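Local coordinates for transcriptional regulator, LacI family protein (PDB 3K9C) that probably acts as a DNA-binding transcription factor of the LacI family, recognising regulatory sequences near the genes it controls, at residues Arg13-Phe19 with Tyr42-Ala48. Sequence-based numbering, arbitrary orientation.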
loop_
_atom_site.group_PDB
_atom_site.type_symbol
_atom_site.label_atom_id
_atom_site.label_comp_id
_atom_site.label_asym_id
_atom_site.label_seq_id
_atom_site.Cartn_x
_atom_site.Cartn_y
_atom_site.Cartn_z
ATOM N N ARG B 13 -15.573 -18.535 -15.490
ATOM C CA ARG B 13 -16.470 -18.017 -14.459
ATOM C C ARG B 13 -15.813 -16.932 -13.602
ATOM O O ARG B 13 -14.689 -17.097 -13.120
ATOM C CB ARG B 13 -16.961 -19.181 -13.596
ATOM C CG ARG B 13 -17.302 -20.420 -14.428
ATOM C CD ARG B 13 -18.014 -21.504 -13.628
ATOM N NE ARG B 13 -19.416 -21.179 -13.375
ATOM C CZ ARG B 13 -20.326 -20.975 -14.325
ATOM N NH1 ARG B 13 -19.988 -21.060 -15.606
ATOM N NH2 ARG B 13 -21.579 -20.690 -13.994
ATOM N N LEU B 14 -16.538 -15.830 -13.411
ATOM C CA LEU B 14 -16.040 -14.684 -12.663
ATOM C C LEU B 14 -16.572 -14.484 -11.258
ATOM O O LEU B 14 -17.756 -14.680 -10.988
ATOM C CB LEU B 14 -16.322 -13.385 -13.426
ATOM C CG LEU B 14 -15.799 -13.167 -14.845
ATOM C CD1 LEU B 14 -14.284 -13.338 -14.867
ATOM C CD2 LEU B 14 -16.475 -14.143 -15.790
ATOM N N LEU B 15 -15.674 -14.076 -10.369
ATOM C CA LEU B 15 -16.025 -13.752 -8.996
ATOM C C LEU B 15 -15.640 -12.279 -8.829
ATOM O O LEU B 15 -14.504 -11.886 -9.110
ATOM C CB LEU B 15 -15.254 -14.610 -7.998
ATOM C CG LEU B 15 -15.784 -16.029 -7.772
ATOM C CD1 LEU B 15 -15.087 -16.630 -6.553
ATOM C CD2 LEU B 15 -17.288 -15.990 -7.544
ATOM N N GLY B 16 -16.597 -11.469 -8.399
ATOM C CA GLY B 16 -16.330 -10.057 -8.221
ATOM C C GLY B 16 -15.757 -9.755 -6.856
ATOM O O GLY B 16 -16.218 -10.291 -5.851
ATOM N N VAL B 17 -14.745 -8.897 -6.814
ATOM C CA VAL B 17 -14.132 -8.532 -5.539
ATOM C C VAL B 17 -13.987 -7.015 -5.382
ATOM O O VAL B 17 -13.288 -6.371 -6.156
ATOM C CB VAL B 17 -12.727 -9.177 -5.391
ATOM C CG1 VAL B 17 -12.103 -8.780 -4.056
ATOM C CG2 VAL B 17 -12.835 -10.684 -5.498
ATOM N N VAL B 18 -14.659 -6.446 -4.387
ATOM C CA VAL B 18 -14.562 -5.010 -4.117
ATOM C C VAL B 18 -13.536 -4.839 -2.983
ATOM O O VAL B 18 -13.626 -5.522 -1.962
ATOM C CB VAL B 18 -15.938 -4.447 -3.686
ATOM C CG1 VAL B 18 -15.848 -2.953 -3.408
ATOM C CG2 VAL B 18 -16.967 -4.702 -4.793
ATOM N N PHE B 19 -12.559 -3.948 -3.158
ATOM C CA PHE B 19 -11.530 -3.737 -2.127
ATOM C C PHE B 19 -10.980 -2.313 -2.128
ATOM O O PHE B 19 -11.074 -1.600 -3.129
ATOM C CB PHE B 19 -10.357 -4.705 -2.334
ATOM C CG PHE B 19 -9.408 -4.273 -3.408
ATOM C CD1 PHE B 19 -8.153 -3.776 -3.084
ATOM C CD2 PHE B 19 -9.778 -4.337 -4.745
ATOM C CE1 PHE B 19 -7.276 -3.349 -4.079
ATOM C CE2 PHE B 19 -8.918 -3.916 -5.744
ATOM C CZ PHE B 19 -7.663 -3.422 -5.414
ATOM N N TYR B 42 -11.749 -20.384 -11.147
ATOM C CA TYR B 42 -12.446 -19.112 -11.294
ATOM C C TYR B 42 -11.503 -17.943 -11.514
ATOM O O TYR B 42 -10.378 -17.933 -11.018
ATOM C CB TYR B 42 -13.284 -18.824 -10.052
ATOM C CG TYR B 42 -14.638 -19.465 -10.060
ATOM C CD1 TYR B 42 -15.775 -18.720 -10.369
ATOM C CD2 TYR B 42 -14.793 -20.819 -9.759
ATOM C CE1 TYR B 42 -17.035 -19.302 -10.372
ATOM C CE2 TYR B 42 -16.055 -21.415 -9.765
ATOM C CZ TYR B 42 -17.168 -20.646 -10.070
ATOM O OH TYR B 42 -18.418 -21.214 -10.052
ATOM N N ASP B 43 -11.972 -16.957 -12.267
ATOM C CA ASP B 43 -11.179 -15.769 -12.491
ATOM C C ASP B 43 -11.723 -14.718 -11.536
ATOM O O ASP B 43 -12.821 -14.854 -10.998
ATOM C CB ASP B 43 -11.294 -15.281 -13.933
ATOM C CG ASP B 43 -10.412 -16.063 -14.885
ATOM O OD1 ASP B 43 -9.224 -16.273 -14.563
ATOM O OD2 ASP B 43 -10.900 -16.465 -15.959
ATOM N N VAL B 44 -10.956 -13.665 -11.319
ATOM C CA VAL B 44 -11.398 -12.633 -10.413
ATOM C C VAL B 44 -11.422 -11.292 -11.093
ATOM O O VAL B 44 -10.510 -10.941 -11.843
ATOM C CB VAL B 44 -10.484 -12.550 -9.170
ATOM C CG1 VAL B 44 -10.799 -11.289 -8.374
ATOM C CG2 VAL B 44 -10.691 -13.779 -8.292
HETATM N N MSE B 45 -12.488 -10.548 -10.836
HETATM C CA MSE B 45 -12.613 -9.212 -11.382
HETATM C C MSE B 45 -12.599 -8.258 -10.188
HETATM O O MSE B 45 -13.484 -8.305 -9.342
HETATM C CB MSE B 45 -13.920 -9.063 -12.155
HETATM C CG MSE B 45 -13.850 -7.992 -13.213
HETATM SE SE MSE B 45 -15.548 -7.093 -13.392
HETATM C CE MSE B 45 -15.008 -5.321 -12.801
ATOM N N LEU B 46 -11.571 -7.427 -10.111
ATOM C CA LEU B 46 -11.449 -6.460 -9.032
ATOM C C LEU B 46 -12.155 -5.179 -9.429
ATOM O O LEU B 46 -12.222 -4.841 -10.608
ATOM C CB LEU B 46 -9.986 -6.103 -8.794
ATOM C CG LEU B 46 -8.966 -7.197 -8.531
ATOM C CD1 LEU B 46 -7.566 -6.596 -8.613
ATOM C CD2 LEU B 46 -9.237 -7.813 -7.183
ATOM N N SER B 47 -12.682 -4.481 -8.433
ATOM C CA SER B 47 -13.324 -3.188 -8.620
ATOM C C SER B 47 -12.831 -2.466 -7.382
ATOM O O SER B 47 -13.160 -2.857 -6.256
ATOM C CB SER B 47 -14.843 -3.298 -8.599
ATOM O OG SER B 47 -15.420 -2.027 -8.858
ATOM N N ALA B 48 -12.039 -1.420 -7.584
ATOM C CA ALA B 48 -11.452 -0.710 -6.460
ATOM C C ALA B 48 -12.221 0.467 -5.883
ATOM O O ALA B 48 -12.898 1.207 -6.598
ATOM C CB ALA B 48 -10.043 -0.257 -6.830
#
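Arg-13 to Phe-19 and Tyr-42 to Ala-48 run side by side as parallel strands, their short axes 4.6 Å apart at closest and twisted by 33°. The ladder alternates: Asp-43 N gives to Arg-13 O, Leu-15 N to Asp-43 O (3.0 Å), Met-45 N to Leu-15 O, and so on to a weak last rung from Phe-19 N to Ser-47 O. Arg-13 CB packs on the Tyr-42 ring at CE1 and CD1, while CG lies over one face. Farther out, a bend at chi3 (76°) brings the guanidinium edge to Tyr-42 OH, nearly perpendicular to the ring (79°), but the bond from NE is weak at 3.5 Å; its stronger partner is Glu-68, a salt bridge. Leu-15 CG reaches the same ring at CD1 (3.7 Å). With an alanine at Tyr-42, Arg-13 CB and CD and Leu-15 CG are likely to lose this apolar surface, leaving the arginine held mainly by Glu-68. Further along this face, Val-17 CG2 meets Val-44 CG1 at 3.6 Å, and Phe-19 lays CE2 against Leu-46 CB (3.9 Å) and Ala-48 CB. Helix 24-39 packs on Val-44, Leu-46 and Phe-19, while helix 55-63 packs on Val-18, Met-45 and Ser-47 across the sheet. Asp-43 forms a salt bridge with Arg-64 of the second subunit. Strand 13-20, helix 24-39 and strand 42-49 thus form the beta-alpha-beta crossover that begins a Rossmann-like subdomain, as in periplasmic-binding-protein-like regulators.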